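Local atomic coordinates of D-alanyl-d-alanine carboxypeptidase DACD (Escherichia coli, PDB entry 5FSR), a protein that removes the terminal D-alanine from cell-wall peptide precursors as a serine-type D-Ala-D-Ala carboxypeptidase that also binds penicillin, taking part in peptidoglycan synthesis. Residues Pro27-Pro32 with Leu276-Gln281; Ser39-Asp44 with Gly48-Ala53; Tyr72-Ala77 with Asp140-Gly145; Asp121-Leu126 with Pro197-Met202. All blocks are in the same frame, centred on the assembly; numbering follows the deposited sequence.

Interaction 1 (Pro27-Pro32 with Leu276-Gln281)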
loop_
_atom_site.group_PDB
_atom_site.type_symbol
_atom_site.label_atom_id
_atom_site.label_comp_id
_atom_site.label_asym_id
_atom_site.label_seq_id
_atom_site.Cartn_x
_atom_site.Cartn_y
_atom_site.Cartn_z
ATOM N N PRO A 27 9.620 13.500 -17.807
ATOM C CA PRO A 27 10.581 14.017 -18.768
ATOM C C PRO A 27 11.909 14.266 -18.083
ATOM O O PRO A 27 11.929 14.648 -16.898
ATOM C CB PRO A 27 9.950 15.345 -19.184
ATOM C CG PRO A 27 9.309 15.843 -17.938
ATOM C CD PRO A 27 8.834 14.607 -17.202
ATOM N N PHE A 28 13.010 14.048 -18.809
ATOM C CA PHE A 28 14.343 14.271 -18.262
ATOM C C PHE A 28 14.614 13.539 -16.911
ATOM O O PHE A 28 15.332 14.033 -16.031
ATOM C CB PHE A 28 14.586 15.782 -18.163
ATOM C CG PHE A 28 14.612 16.464 -19.506
ATOM C CD1 PHE A 28 15.694 16.282 -20.353
ATOM C CD2 PHE A 28 13.563 17.268 -19.926
ATOM C CE1 PHE A 28 15.736 16.887 -21.586
ATOM C CE2 PHE A 28 13.603 17.883 -21.169
ATOM C CZ PHE A 28 14.688 17.684 -21.997
ATOM N N SER A 29 14.033 12.357 -16.759
ATOM C CA SER A 29 14.218 11.588 -15.538
ATOM C C SER A 29 15.621 11.018 -15.537
ATOM O O SER A 29 15.996 10.355 -16.487
ATOM C CB SER A 29 13.222 10.456 -15.465
ATOM O OG SER A 29 13.604 9.537 -14.459
ATOM N N PRO A 30 16.396 11.252 -14.468
ATOM C CA PRO A 30 17.732 10.619 -14.418
ATOM C C PRO A 30 17.687 9.065 -14.472
ATOM O O PRO A 30 16.624 8.459 -14.371
ATOM C CB PRO A 30 18.319 11.122 -13.094
ATOM C CG PRO A 30 17.140 11.488 -12.247
ATOM C CD PRO A 30 15.991 11.816 -13.165
ATOM N N GLN A 31 18.842 8.452 -14.672
ATOM C CA GLN A 31 18.942 7.009 -14.855
ATOM C C GLN A 31 18.594 6.300 -13.562
ATOM O O GLN A 31 19.097 6.704 -12.528
ATOM C CB GLN A 31 20.373 6.630 -15.236
ATOM C CG GLN A 31 20.589 5.133 -15.451
ATOM C CD GLN A 31 22.045 4.756 -15.667
ATOM O OE1 GLN A 31 22.944 5.603 -15.680
ATOM N NE2 GLN A 31 22.284 3.466 -15.813
ATOM N N PRO A 32 17.762 5.240 -13.616
ATOM C CA PRO A 32 17.399 4.498 -12.365
ATOM C C PRO A 32 18.550 3.669 -11.839
ATOM O O PRO A 32 19.388 3.236 -12.625
ATOM C CB PRO A 32 16.282 3.551 -12.796
ATOM C CG PRO A 32 15.975 3.871 -14.240
ATOM C CD PRO A 32 17.146 4.623 -14.807
ATOM N N LEU A 276 13.546 4.322 -2.498
ATOM C CA LEU A 276 13.018 5.484 -1.772
ATOM C C LEU A 276 14.013 6.628 -1.568
ATOM O O LEU A 276 13.635 7.791 -1.523
ATOM C CB LEU A 276 12.538 5.063 -0.371
ATOM C CG LEU A 276 11.281 4.227 -0.283
ATOM C CD1 LEU A 276 11.135 3.593 1.125
ATOM C CD2 LEU A 276 10.078 5.076 -0.646
ATOM N N ARG A 277 15.269 6.289 -1.370
ATOM C CA ARG A 277 16.286 7.322 -1.287
ATOM C C ARG A 277 16.493 8.028 -2.638
ATOM O O ARG A 277 16.664 9.239 -2.673
ATOM C CB ARG A 277 17.612 6.756 -0.789
ATOM C CG ARG A 277 18.422 7.788 -0.068
ATOM C CD ARG A 277 17.864 7.960 1.330
ATOM N NE ARG A 277 18.348 9.222 1.903
ATOM C CZ ARG A 277 17.852 10.451 1.675
ATOM N NH1 ARG A 277 16.780 10.638 0.911
ATOM N NH2 ARG A 277 18.430 11.523 2.243
ATOM N N TRP A 278 16.490 7.257 -3.727
ATOM C CA TRP A 278 16.657 7.799 -5.089
ATOM C C TRP A 278 15.410 8.594 -5.452
ATOM O O TRP A 278 15.500 9.611 -6.109
ATOM C CB TRP A 278 16.908 6.675 -6.088
ATOM C CG TRP A 278 16.990 7.084 -7.534
ATOM C CD1 TRP A 278 18.105 7.542 -8.208
ATOM C CD2 TRP A 278 15.931 7.021 -8.510
ATOM N NE1 TRP A 278 17.784 7.789 -9.517
ATOM C CE2 TRP A 278 16.467 7.480 -9.735
ATOM C CE3 TRP A 278 14.589 6.643 -8.462
ATOM C CZ2 TRP A 278 15.705 7.548 -10.906
ATOM C CZ3 TRP A 278 13.824 6.726 -9.625
ATOM C CH2 TRP A 278 14.381 7.156 -10.825
ATOM N N GLY A 279 14.252 8.137 -4.986
ATOM C CA GLY A 279 13.043 8.904 -5.139
ATOM C C GLY A 279 13.135 10.243 -4.451
ATOM O O GLY A 279 12.811 11.273 -5.052
ATOM N N GLN A 280 13.609 10.231 -3.207
ATOM C CA GLN A 280 13.538 11.403 -2.307
ATOM C C GLN A 280 14.479 12.527 -2.698
ATOM O O GLN A 280 14.118 13.689 -2.562
ATOM C CB GLN A 280 13.765 11.025 -0.812
ATOM C CG GLN A 280 12.454 10.790 -0.081
ATOM C CD GLN A 280 12.596 10.175 1.315
ATOM O OE1 GLN A 280 13.539 10.467 2.058
ATOM N NE2 GLN A 280 11.614 9.323 1.689
ATOM N N GLN A 281 15.673 12.163 -3.161
ATOM C CA GLN A 281 16.733 13.113 -3.476
ATOM C C GLN A 281 16.631 13.757 -4.866
ATOM O O GLN A 281 17.024 14.906 -5.033
ATOM C CB GLN A 281 18.072 12.415 -3.361
ATOM C CG GLN A 281 18.370 11.903 -1.967
ATOM C CD GLN A 281 19.625 11.069 -1.953
ATOM O OE1 GLN A 281 19.606 9.921 -2.389
ATOM N NE2 GLN A 281 20.719 11.638 -1.478
HETATM O O HOH W 1 20.040 8.866 -11.023
#

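Interaction 2 (Ser39-Asp44 with Gly48-Ala53)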
loop_
_atom_site.group_PDB
_atom_site.type_symbol
_atom_site.label_atom_id
_atom_site.label_comp_id
_atom_site.label_asym_id
_atom_site.label_seq_id
_atom_site.Cartn_x
_atom_site.Cartn_y
_atom_site.Cartn_z
ATOM N N SER A 39 11.021 -8.040 -9.135
ATOM C CA SER A 39 10.106 -6.999 -9.567
ATOM C C SER A 39 10.155 -5.826 -8.623
ATOM O O SER A 39 10.524 -5.992 -7.453
ATOM C CB SER A 39 8.690 -7.537 -9.589
ATOM O OG SER A 39 8.627 -8.615 -10.493
ATOM N N TRP A 40 9.815 -4.633 -9.139
ATOM C CA TRP A 40 9.768 -3.407 -8.318
ATOM C C TRP A 40 8.941 -2.259 -8.920
ATOM O O TRP A 40 8.774 -2.151 -10.133
ATOM C CB TRP A 40 11.160 -2.930 -7.915
ATOM C CG TRP A 40 12.034 -2.455 -9.068
ATOM C CD1 TRP A 40 12.268 -1.164 -9.425
ATOM C CD2 TRP A 40 12.771 -3.272 -10.002
ATOM N NE1 TRP A 40 13.110 -1.123 -10.510
ATOM C CE2 TRP A 40 13.433 -2.397 -10.884
ATOM C CE3 TRP A 40 12.933 -4.658 -10.176
ATOM C CZ2 TRP A 40 14.252 -2.855 -11.923
ATOM C CZ3 TRP A 40 13.755 -5.125 -11.218
ATOM C CH2 TRP A 40 14.401 -4.220 -12.080
ATOM N N VAL A 41 8.411 -1.439 -8.023
ATOM C CA VAL A 41 7.647 -0.260 -8.331
ATOM C C VAL A 41 7.992 0.794 -7.257
ATOM O O VAL A 41 7.936 0.499 -6.060
ATOM C CB VAL A 41 6.141 -0.589 -8.325
ATOM C CG1 VAL A 41 5.285 0.683 -8.392
ATOM C CG2 VAL A 41 5.809 -1.492 -9.493
ATOM N N LEU A 42 8.386 1.985 -7.686
ATOM C CA LEU A 42 8.463 3.153 -6.805
ATOM C C LEU A 42 7.414 4.117 -7.318
ATOM O O LEU A 42 7.466 4.518 -8.464
ATOM C CB LEU A 42 9.841 3.787 -6.860
ATOM C CG LEU A 42 10.074 5.098 -6.079
ATOM C CD1 LEU A 42 9.902 4.983 -4.564
ATOM C CD2 LEU A 42 11.460 5.607 -6.426
ATOM N N MET A 43 6.433 4.446 -6.485
ATOM C CA MET A 43 5.270 5.190 -6.913
ATOM C C MET A 43 5.096 6.441 -6.065
ATOM O O MET A 43 5.378 6.431 -4.881
ATOM C CB MET A 43 4.029 4.303 -6.823
ATOM C CG MET A 43 2.716 4.993 -7.174
ATOM S SD MET A 43 1.254 3.983 -6.941
ATOM C CE MET A 43 1.350 2.839 -8.312
ATOM N N ASP A 44 4.594 7.504 -6.684
ATOM C CA ASP A 44 4.222 8.712 -5.954
ATOM C C ASP A 44 2.795 8.639 -5.408
ATOM O O ASP A 44 1.876 8.153 -6.075
ATOM C CB ASP A 44 4.372 9.942 -6.869
ATOM C CG ASP A 44 3.905 11.196 -6.216
ATOM O OD1 ASP A 44 4.611 11.621 -5.273
ATOM O OD2 ASP A 44 2.829 11.713 -6.629
ATOM N N GLY A 48 -0.008 8.950 -8.059
ATOM C CA GLY A 48 0.039 7.588 -8.549
ATOM C C GLY A 48 1.027 7.324 -9.663
ATOM O O GLY A 48 1.015 6.232 -10.254
ATOM N N GLN A 49 1.893 8.301 -9.939
ATOM C CA GLN A 49 2.896 8.202 -10.966
ATOM C C GLN A 49 4.066 7.259 -10.601
ATOM O O GLN A 49 4.713 7.403 -9.559
ATOM C CB GLN A 49 3.439 9.622 -11.193
ATOM C CG GLN A 49 4.615 9.708 -12.195
ATOM C CD GLN A 49 4.191 10.282 -13.545
ATOM O OE1 GLN A 49 3.738 11.442 -13.648
ATOM N NE2 GLN A 49 4.376 9.485 -14.606
ATOM N N ILE A 50 4.340 6.304 -11.470
ATOM C CA ILE A 50 5.506 5.440 -11.346
ATOM C C ILE A 50 6.799 6.178 -11.713
ATOM O O ILE A 50 6.986 6.556 -12.863
ATOM C CB ILE A 50 5.349 4.170 -12.233
ATOM C CG1 ILE A 50 4.225 3.295 -11.671
ATOM C CG2 ILE A 50 6.634 3.346 -12.275
ATOM C CD1 ILE A 50 3.781 2.190 -12.615
ATOM N N LEU A 51 7.674 6.361 -10.714
ATOM C CA LEU A 51 9.002 6.932 -10.884
ATOM C C LEU A 51 10.015 5.967 -11.515
ATOM O O LEU A 51 10.879 6.401 -12.265
ATOM C CB LEU A 51 9.554 7.437 -9.541
ATOM C CG LEU A 51 9.049 8.764 -8.931
ATOM C CD1 LEU A 51 7.545 8.769 -8.730
ATOM C CD2 LEU A 51 9.747 9.072 -7.605
ATOM N N THR A 52 9.972 4.684 -11.143
ATOM C CA THR A 52 10.708 3.612 -11.847
ATOM C C THR A 52 10.083 2.246 -11.529
ATOM O O THR A 52 9.324 2.110 -10.561
ATOM C CB THR A 52 12.231 3.632 -11.545
ATOM O OG1 THR A 52 12.941 2.813 -12.489
ATOM C CG2 THR A 52 12.544 3.205 -10.094
ATOM N N ALA A 53 10.388 1.243 -12.345
ATOM C CA ALA A 53 9.738 -0.057 -12.235
ATOM C C ALA A 53 10.357 -1.116 -13.133
ATOM O O ALA A 53 10.678 -0.822 -14.256
ATOM C CB ALA A 53 8.248 0.054 -12.551
#

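Interaction 3 (Tyr72-Ala77 with Asp140-Gly145)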
loop_
_atom_site.group_PDB
_atom_site.type_symbol
_atom_site.label_atom_id
_atom_site.label_comp_id
_atom_site.label_asym_id
_atom_site.label_seq_id
_atom_site.Cartn_x
_atom_site.Cartn_y
_atom_site.Cartn_z
ATOM N N TYR A 72 -7.848 -3.797 4.134
ATOM C CA TYR A 72 -8.525 -2.832 3.291
ATOM C C TYR A 72 -10.002 -3.083 3.350
ATOM O O TYR A 72 -10.751 -2.134 3.528
ATOM C CB TYR A 72 -8.005 -2.820 1.829
ATOM C CG TYR A 72 -8.569 -1.637 1.058
ATOM C CD1 TYR A 72 -8.156 -0.339 1.340
ATOM C CD2 TYR A 72 -9.529 -1.805 0.080
ATOM C CE1 TYR A 72 -8.685 0.753 0.669
ATOM C CE2 TYR A 72 -10.064 -0.711 -0.607
ATOM C CZ TYR A 72 -9.624 0.572 -0.308
ATOM O OH TYR A 72 -10.164 1.652 -0.965
ATOM N N VAL A 73 -10.433 -4.341 3.217
ATOM C CA VAL A 73 -11.879 -4.656 3.425
ATOM C C VAL A 73 -12.377 -4.146 4.797
ATOM O O VAL A 73 -13.454 -3.569 4.878
ATOM C CB VAL A 73 -12.213 -6.168 3.271
ATOM C CG1 VAL A 73 -13.667 -6.429 3.624
ATOM C CG2 VAL A 73 -11.948 -6.657 1.849
ATOM N N VAL A 74 -11.564 -4.300 5.846
ATOM C CA VAL A 74 -11.929 -3.816 7.191
ATOM C C VAL A 74 -12.091 -2.314 7.217
ATOM O O VAL A 74 -13.076 -1.819 7.761
ATOM C CB VAL A 74 -10.912 -4.216 8.305
ATOM C CG1 VAL A 74 -11.332 -3.629 9.659
ATOM C CG2 VAL A 74 -10.782 -5.739 8.392
ATOM N N ASP A 75 -11.100 -1.613 6.653
ATOM C CA ASP A 75 -11.171 -0.160 6.448
ATOM C C ASP A 75 -12.454 0.259 5.739
ATOM O O ASP A 75 -13.124 1.198 6.166
ATOM C CB ASP A 75 -9.925 0.311 5.668
ATOM C CG ASP A 75 -9.954 1.792 5.325
ATOM O OD1 ASP A 75 -10.803 2.203 4.492
ATOM O OD2 ASP A 75 -9.105 2.530 5.862
ATOM N N ARG A 76 -12.781 -0.416 4.648
ATOM C CA ARG A 76 -13.960 -0.032 3.833
ATOM C C ARG A 76 -15.252 -0.361 4.550
ATOM O O ARG A 76 -16.244 0.335 4.385
ATOM C CB ARG A 76 -13.957 -0.729 2.468
ATOM C CG ARG A 76 -12.753 -0.429 1.564
ATOM C CD ARG A 76 -12.794 0.986 1.029
ATOM N NE ARG A 76 -12.157 1.920 1.964
ATOM C CZ ARG A 76 -12.173 3.238 1.834
ATOM N NH1 ARG A 76 -12.837 3.815 0.826
ATOM N NH2 ARG A 76 -11.553 3.992 2.724
ATOM N N ALA A 77 -15.231 -1.419 5.383
ATOM C CA ALA A 77 -16.375 -1.729 6.246
ATOM C C ALA A 77 -16.612 -0.639 7.275
ATOM O O ALA A 77 -17.735 -0.270 7.519
ATOM C CB ALA A 77 -16.199 -3.088 6.898
ATOM N N ASP A 140 -15.343 -13.372 9.624
ATOM C CA ASP A 140 -16.684 -13.846 10.106
ATOM C C ASP A 140 -17.541 -12.687 10.533
ATOM O O ASP A 140 -18.705 -12.621 10.166
ATOM C CB ASP A 140 -16.564 -14.882 11.259
ATOM C CG ASP A 140 -15.920 -16.169 10.801
ATOM O OD1 ASP A 140 -15.849 -16.360 9.570
ATOM O OD2 ASP A 140 -15.454 -16.976 11.620
ATOM N N TYR A 141 -16.967 -11.740 11.267
ATOM C CA TYR A 141 -17.769 -10.583 11.693
ATOM C C TYR A 141 -18.257 -9.749 10.489
ATOM O O TYR A 141 -19.442 -9.388 10.442
ATOM C CB TYR A 141 -17.017 -9.672 12.669
ATOM C CG TYR A 141 -17.889 -8.581 13.271
ATOM C CD1 TYR A 141 -18.999 -8.899 14.054
ATOM C CD2 TYR A 141 -17.578 -7.235 13.097
ATOM C CE1 TYR A 141 -19.779 -7.903 14.626
ATOM C CE2 TYR A 141 -18.345 -6.228 13.670
ATOM C CZ TYR A 141 -19.439 -6.561 14.432
ATOM O OH TYR A 141 -20.200 -5.570 15.005
ATOM N N ILE A 142 -17.369 -9.495 9.525
ATOM C CA ILE A 142 -17.668 -8.584 8.401
ATOM C C ILE A 142 -18.581 -9.163 7.305
ATOM O O ILE A 142 -19.521 -8.517 6.879
ATOM C CB ILE A 142 -16.369 -8.011 7.778
ATOM C CG1 ILE A 142 -15.682 -7.105 8.786
ATOM C CG2 ILE A 142 -16.680 -7.193 6.509
ATOM C CD1 ILE A 142 -14.239 -6.809 8.464
ATOM N N ALA A 143 -18.296 -10.364 6.843
ATOM C CA ALA A 143 -19.093 -10.979 5.783
ATOM C C ALA A 143 -20.012 -12.133 6.223
ATOM O O ALA A 143 -20.809 -12.618 5.445
ATOM C CB ALA A 143 -18.154 -11.457 4.695
ATOM N N GLY A 144 -19.900 -12.579 7.470
ATOM C CA GLY A 144 -20.617 -13.763 7.931
ATOM C C GLY A 144 -19.796 -15.026 7.737
ATOM O O GLY A 144 -20.161 -16.072 8.278
ATOM N N GLY A 145 -18.692 -14.941 6.989
ATOM C CA GLY A 145 -17.851 -16.094 6.721
ATOM C C GLY A 145 -16.630 -15.894 5.824
ATOM O O GLY A 145 -16.516 -14.899 5.069
#

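Interaction 4 (Asp121-Leu126 with Pro197-Met202)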
loop_
_atom_site.group_PDB
_atom_site.type_symbol
_atom_site.label_atom_id
_atom_site.label_comp_id
_atom_site.label_asym_id
_atom_site.label_seq_id
_atom_site.Cartn_x
_atom_site.Cartn_y
_atom_site.Cartn_z
ATOM N N ASP A 121 -8.843 -3.573 18.189
ATOM C CA ASP A 121 -7.788 -4.479 18.673
ATOM C C ASP A 121 -7.577 -5.673 17.752
ATOM O O ASP A 121 -6.466 -6.174 17.689
ATOM C CB ASP A 121 -8.027 -4.962 20.110
ATOM C CG ASP A 121 -7.994 -3.846 21.105
ATOM O OD1 ASP A 121 -7.438 -2.759 20.809
ATOM O OD2 ASP A 121 -8.542 -4.043 22.170
ATOM N N LEU A 122 -8.611 -6.106 17.031
ATOM C CA LEU A 122 -8.434 -7.118 15.996
ATOM C C LEU A 122 -7.614 -6.565 14.756
ATOM O O LEU A 122 -6.792 -7.274 14.173
ATOM C CB LEU A 122 -9.793 -7.664 15.537
ATOM C CG LEU A 122 -10.569 -8.649 16.414
ATOM C CD1 LEU A 122 -12.035 -8.760 15.996
ATOM C CD2 LEU A 122 -9.909 -10.024 16.384
ATOM N N SER A 123 -7.907 -5.327 14.357
ATOM C CA SER A 123 -7.148 -4.592 13.329
ATOM C C SER A 123 -5.674 -4.438 13.733
ATOM O O SER A 123 -4.795 -4.614 12.936
ATOM C CB SER A 123 -7.795 -3.226 13.045
ATOM O OG SER A 123 -9.159 -3.369 12.684
ATOM N N ARG A 124 -5.403 -4.187 15.007
ATOM C CA ARG A 124 -3.998 -4.158 15.465
ATOM C C ARG A 124 -3.324 -5.538 15.387
ATOM O O ARG A 124 -2.213 -5.649 14.913
ATOM C CB ARG A 124 -3.895 -3.586 16.882
ATOM C CG ARG A 124 -4.410 -2.160 17.032
ATOM C CD ARG A 124 -3.820 -1.503 18.277
ATOM N NE ARG A 124 -4.650 -0.346 18.664
ATOM C CZ ARG A 124 -4.998 0.011 19.900
ATOM N NH1 ARG A 124 -4.635 -0.702 20.982
ATOM N NH2 ARG A 124 -5.749 1.107 20.063
ATOM N N GLY A 125 -4.018 -6.577 15.822
ATOM C CA GLY A 125 -3.513 -7.949 15.675
ATOM C C GLY A 125 -3.192 -8.353 14.239
ATOM O O GLY A 125 -2.203 -9.020 13.976
ATOM N N LEU A 126 -4.075 -7.988 13.322
ATOM C CA LEU A 126 -3.859 -8.140 11.858
ATOM C C LEU A 126 -2.581 -7.432 11.403
ATOM O O LEU A 126 -1.728 -8.010 10.757
ATOM C CB LEU A 126 -5.055 -7.550 11.093
ATOM C CG LEU A 126 -4.983 -7.352 9.562
ATOM C CD1 LEU A 126 -5.117 -8.688 8.873
ATOM C CD2 LEU A 126 -6.061 -6.414 9.075
ATOM N N PRO A 197 -8.166 7.527 8.129
ATOM C CA PRO A 197 -6.835 7.998 8.605
ATOM C C PRO A 197 -6.200 7.167 9.735
ATOM O O PRO A 197 -5.001 6.826 9.657
ATOM C CB PRO A 197 -7.107 9.455 9.055
ATOM C CG PRO A 197 -8.325 9.878 8.282
ATOM C CD PRO A 197 -9.152 8.627 8.069
ATOM N N GLU A 198 -7.011 6.825 10.741
ATOM C CA GLU A 198 -6.541 6.073 11.906
ATOM C C GLU A 198 -6.392 4.602 11.621
ATOM O O GLU A 198 -5.878 3.871 12.456
ATOM C CB GLU A 198 -7.455 6.267 13.134
ATOM C CG GLU A 198 -7.927 7.699 13.409
ATOM C CD GLU A 198 -6.862 8.782 13.296
ATOM O OE1 GLU A 198 -5.632 8.545 13.485
ATOM O OE2 GLU A 198 -7.294 9.915 13.012
ATOM N N PHE A 199 -6.844 4.131 10.470
ATOM C CA PHE A 199 -6.572 2.764 10.135
ATOM C C PHE A 199 -5.126 2.686 9.700
ATOM O O PHE A 199 -4.327 1.936 10.313
ATOM C CB PHE A 199 -7.493 2.237 9.073
ATOM C CG PHE A 199 -7.578 0.776 9.077
ATOM C CD1 PHE A 199 -6.676 0.013 8.354
ATOM C CD2 PHE A 199 -8.530 0.134 9.892
ATOM C CE1 PHE A 199 -6.754 -1.374 8.387
ATOM C CE2 PHE A 199 -8.590 -1.231 9.956
ATOM C CZ PHE A 199 -7.715 -1.984 9.193
ATOM N N TYR A 200 -4.763 3.504 8.713
ATOM C CA TYR A 200 -3.420 3.447 8.156
ATOM C C TYR A 200 -2.387 3.614 9.270
ATOM O O TYR A 200 -1.372 2.935 9.232
ATOM C CB TYR A 200 -3.160 4.462 7.002
ATOM C CG TYR A 200 -1.720 4.358 6.536
ATOM C CD1 TYR A 200 -1.246 3.180 5.981
ATOM C CD2 TYR A 200 -0.799 5.394 6.749
ATOM C CE1 TYR A 200 0.075 3.036 5.606
ATOM C CE2 TYR A 200 0.546 5.255 6.379
ATOM C CZ TYR A 200 0.972 4.086 5.791
ATOM O OH TYR A 200 2.296 3.885 5.396
ATOM N N HIS A 201 -2.640 4.521 10.230
ATOM C CA HIS A 201 -1.705 4.791 11.338
ATOM C C HIS A 201 -1.262 3.539 12.111
ATOM O O HIS A 201 -0.134 3.473 12.571
ATOM C CB HIS A 201 -2.260 5.822 12.331
ATOM C CG HIS A 201 -1.203 6.435 13.192
ATOM N ND1 HIS A 201 -0.873 5.938 14.430
ATOM C CD2 HIS A 201 -0.356 7.468 12.964
ATOM C CE1 HIS A 201 0.113 6.651 14.944
ATOM N NE2 HIS A 201 0.446 7.585 14.073
ATOM N N MET A 202 -2.119 2.525 12.186
ATOM C CA MET A 202 -1.777 1.266 12.848
ATOM C C MET A 202 -0.615 0.539 12.180
ATOM O O MET A 202 -0.008 -0.347 12.819
ATOM C CB MET A 202 -2.981 0.317 12.907
ATOM C CG MET A 202 -4.164 0.786 13.733
ATOM S SD MET A 202 -5.488 -0.448 13.695
ATOM C CE MET A 202 -6.526 0.154 15.020
#

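Interaction 1 (Pro27-Pro32 with Leu276-Gln281)
W278 makes the whole helix side of this contact, its indole lying against S29, P30, Q31 and P32 of the extended chain. The polar part runs through a water, which accepts from W278 NE1 at 2.9 Å and donates to Q31 O at 2.8 Å. It lies at the edge of the indole, in its plane, and so links the ring to the loop backbone. A second polar link stays inside the loop: S29 OG donates to P30 O (3.2 Å), meeting a lone pair in the carbonyl plane. That same P30 O also abuts the ring edge, 3.7 Å from W278 CZ2.

The remainder is loose van der Waals packing. P32 CA approaches W278 CZ2 obliquely at 3.8 Å, while P30 CG (4.4 Å) and P32 CB (4.5 Å) lie farther from this carbon. With CG anti to the backbone N (chi1 175°), the indole reaches away from the helix to the loop.

Helix 265-282 packs with L276 and Q280 on strands 242-250 and 253-262, and W278 and P32 both touch T52 of strand 50-54. F283, on the following strand, meets the indole edge-to-face.

Interaction 2 (Ser39-Asp44 with Gly48-Ala53)
G48 N donates to D44 O at 2.8 Å, closing the tight connection between the strands; the donor stands above the carbonyl plane, and the angle at the hydrogen is only 131°. One step on, D44 N gives a straighter bond to Q49 O (2.9 Å, 165°). G48, in the connection, has a positive phi, which favours glycine. The D44 carboxylate binds outside the pair, to T47 OG1 and T285 OG1.

Beyond the turn the two segments form an antiparallel beta hairpin with a beta bulge. L42 is gripped through both its backbone N and its O: the N donates to T52 O almost linearly (3.0 Å, 173°), while the O accepts from L51 N at 2.9 Å. L51, with near-helical backbone angles, is the extra residue, so the register slips by one between L42 with T52 and M43 with I50. This hairpin forms one margin of the five-stranded antiparallel sheet of the penicillin-binding, beta-lactamase-like fold; strand 253-262 flanks 39-44 on its other side.

Side chains fill both faces. The L42 and L51 side chains cross obliquely, L42 CD2 lying 4.0 Å from L51 CD2, on the face packed by helix 265-282, whose L276 and W278 also touch L42. On the face of V41, M43, I50 and A53, the M43 chain bends at chi3 and passes along the G48 carbonyl, and helix 182-193 packs on V41, M43 and I50. The W40 indole lays one face over the backbone of A53, with A53 C 3.8 Å from W40 NE1, and turns an edge to T52 CG2.

Interaction 3 (Tyr72-Ala77 with Asp140-Gly145)
I142 meets V73, V74 and A77 through aliphatic carbons alone, while the flat groups Y72 and R76 of helix 66-79 stand off from this contact. The Y72 ring carries R76 CG over one face, offset toward the rim, and the R76 guanidinium has the D75 carboxylate at its edge, in plane. The contact is helix-helix packing within the helical part of the penicillin-binding fold. R76 holds D75 OD1 side-on with two nitrogens: NH2 at 2.6 Å, on the syn lone pair, and NE at 2.9 Å, on the anti side. D75 OD2 is taken by the backbone N of E196, so both oxygens of this buried acid have partners, and the charge is probably balanced at least in part by R76.

Helix 66-79 also carries K67, the proton acceptor by similarity, whose side chain lies about 9 Å from that of V74. Helix 132-143 ends here: G144 has a positive phi, at backbone angles that would press a CB against the preceding carbonyl oxygen and so call for glycine, and G145 is the N-cap of the next helix.

The join depends on I142, whose methyls divide the opposing helix between them. CG2 sits 4.2 Å from both V73 CG1 and A77 CB. I142 CG1 lies anti to the carbonyl carbon (chi1 -67°), directing the CG1-CD1 branch across V74 at about a right angle, CD1 ending 3.6 Å from V74 CG2.

Interaction 4 (Asp121-Leu126 with Pro197-Met202)
M202, the residue most covered by the contact, lays an extended side chain against S123 and R124. Its SD rests 3.7 Å from S123 CB, and its methyl CE reaches R124 CG at 3.7 Å, the M202 and R124 chains crossing at about a right angle. CG anti to the carbonyl carbon (chi1 -64°), followed by nearly straight torsions, carries the sulfur over to the neighbouring helix.

S123 is met from a second direction by F199, whose CE2 comes within 3.5 Å of S123 OG at an oblique angle. The hydroxyl is bound to V119 O, one turn back in its own helix, so the phenyl packs against an oxygen whose hydrogen bond is made inside that helix. This is helix-helix packing in the helical region of the penicillin-binding fold, joining helix 119-127 to segment 197-202 near the active site: the F199 side chain stands about 10 Å from those of K67 and K233, assigned by similarity as proton acceptor and substrate binder.

R124 supplies mainly its aliphatic stem. Its guanidinium has D121 OD1 above one face, a contact of charges with no N-H directed at the oxygen, and a weak, long ion pair with E205.

Overall arrangement
The four contacts form two pairs on opposite sides of the chain's centre. Interactions 1 and 2, centres 11 Å apart, join at T52: P32 CB lies 3.4 Å from T52 OG1, and W278 CZ3 lies 3.8 Å from T52 CG2, so the loop, the helix and the hairpin edge form one packed unit away from the annotated sites. Interactions 3 and 4, centres 13 Å apart, meet through V74, whose CG1 is 3.7 Å from both F199 CE2 and S123 OG. This second pair lies nearer the active site, the V74 side chain being about 11 Å from that of K233, the substrate binder by similarity. The pairs do not touch; the closest approach, between interactions 1 and 4, is about 10 Å at the nearest atoms.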